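Local coordinates for protein alternansucrase (Leuconostoc mesenteroides, PDB 6HVG) that is a multidomain enzyme of glycoside hydrolase family 70, with a TIM-barrel-type catalytic core and choline-binding-type repeats, at residues N393-K396 and S402-N405. Numbering follows the deposited sequence.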
# COMPACT_ATOMS: atom_id res chain seq x y z
N ASN A 393 16.37 15.09 44.19
CA ASN A 393 15.80 14.65 42.92
C ASN A 393 15.30 13.22 42.92
O ASN A 393 14.64 12.82 41.98
CB ASN A 393 16.81 14.81 41.78
CG ASN A 393 16.93 16.25 41.30
OD1 ASN A 393 15.99 17.04 41.39
ND2 ASN A 393 18.09 16.59 40.78
N ALA A 394 15.55 12.45 43.98
CA ALA A 394 15.05 11.08 44.05
C ALA A 394 13.53 11.06 44.08
O ALA A 394 12.87 12.03 44.45
CB ALA A 394 15.61 10.38 45.27
N ALA A 395 12.97 9.92 43.69
CA ALA A 395 11.53 9.73 43.68
C ALA A 395 10.98 9.78 45.10
O ALA A 395 11.57 9.19 46.01
CB ALA A 395 11.20 8.40 43.02
N LYS A 396 9.86 10.49 45.26
CA LYS A 396 9.13 10.57 46.53
C LYS A 396 8.65 9.19 46.94
O LYS A 396 8.59 8.88 48.12
CB LYS A 396 7.91 11.49 46.38
CG LYS A 396 7.05 11.67 47.63
CD LYS A 396 7.75 12.45 48.71
CE LYS A 396 6.89 12.58 49.96
NZ LYS A 396 7.64 13.21 51.08
N SER A 402 3.80 8.44 42.19
CA SER A 402 4.92 9.34 41.88
C SER A 402 5.49 9.20 40.47
O SER A 402 6.40 9.94 40.11
CB SER A 402 6.04 9.15 42.90
OG SER A 402 5.62 9.61 44.16
N PHE A 403 4.96 8.26 39.68
CA PHE A 403 5.46 8.01 38.31
C PHE A 403 4.34 7.90 37.29
O PHE A 403 3.47 7.06 37.44
CB PHE A 403 6.23 6.69 38.27
CG PHE A 403 7.66 6.78 38.75
CD1 PHE A 403 8.61 7.36 37.96
CD2 PHE A 403 8.03 6.23 39.97
CE1 PHE A 403 9.91 7.42 38.38
CE2 PHE A 403 9.33 6.28 40.40
CZ PHE A 403 10.28 6.87 39.60
N GLU A 404 4.38 8.73 36.25
CA GLU A 404 3.48 8.55 35.11
C GLU A 404 3.92 7.30 34.38
O GLU A 404 5.12 7.12 34.14
CB GLU A 404 3.50 9.77 34.17
CG GLU A 404 2.81 11.01 34.75
CD GLU A 404 2.96 12.25 33.87
OE1 GLU A 404 3.63 12.20 32.81
OE2 GLU A 404 2.37 13.29 34.22
N ASN A 405 2.98 6.46 33.99
CA ASN A 405 3.32 5.14 33.47
C ASN A 405 2.24 4.49 32.63
O ASN A 405 1.12 4.96 32.56
CB ASN A 405 3.63 4.22 34.65
CG ASN A 405 2.40 3.85 35.45
OD1 ASN A 405 1.96 2.70 35.46
ND2 ASN A 405 1.84 4.83 36.13
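The phenyl ring of Phe403 meets the methyl group of Ala395 obliquely. Ala395 CB lies 3.9 Å from Phe403 CE2 and equally near CZ, so the methyl sits against the far end of the ring. Phe403 puts its CG anti to its own carbonyl carbon (chi1 -82°), which carries the ring back toward 393-396 although the CB itself does not point there. Ile1273 and Leu1281 also touch this ring, making it part of a small apolar cluster built from distant parts of the chain. The second flat group, the amide of Asn405, turns back on its own segment: ND2 donates to Phe403 O at 3.1 Å, bent to 136° at the hydrogen and tilted out of the carbonyl plane.

Beside the ring, Ser402 OG comes within 3.7 Å of Lys396 CB in a van der Waals approach. The lysine chain bends at chi2 (69°) and leads its amine away from 402-405. No hydrogen bond joins the two segments directly, and together they bury only 128 Å².

Besides this packing, one shared neighbour ties them: Arg417 makes backbone hydrogen bonds to both Lys396 and Ser402. Separately, Ala394 pairs with Thr419 and Glu404 with Trp415; Glu404 also forms a salt bridge with Arg502 of helix 499-511. The contact thus folds together two parts of the long connection from helix 390-393 to strand 415-416, with residues 415-419, which start at that strand, running alongside both and a backbone hydrogen bond joining Ala395 to Leu1285, far along the sequence.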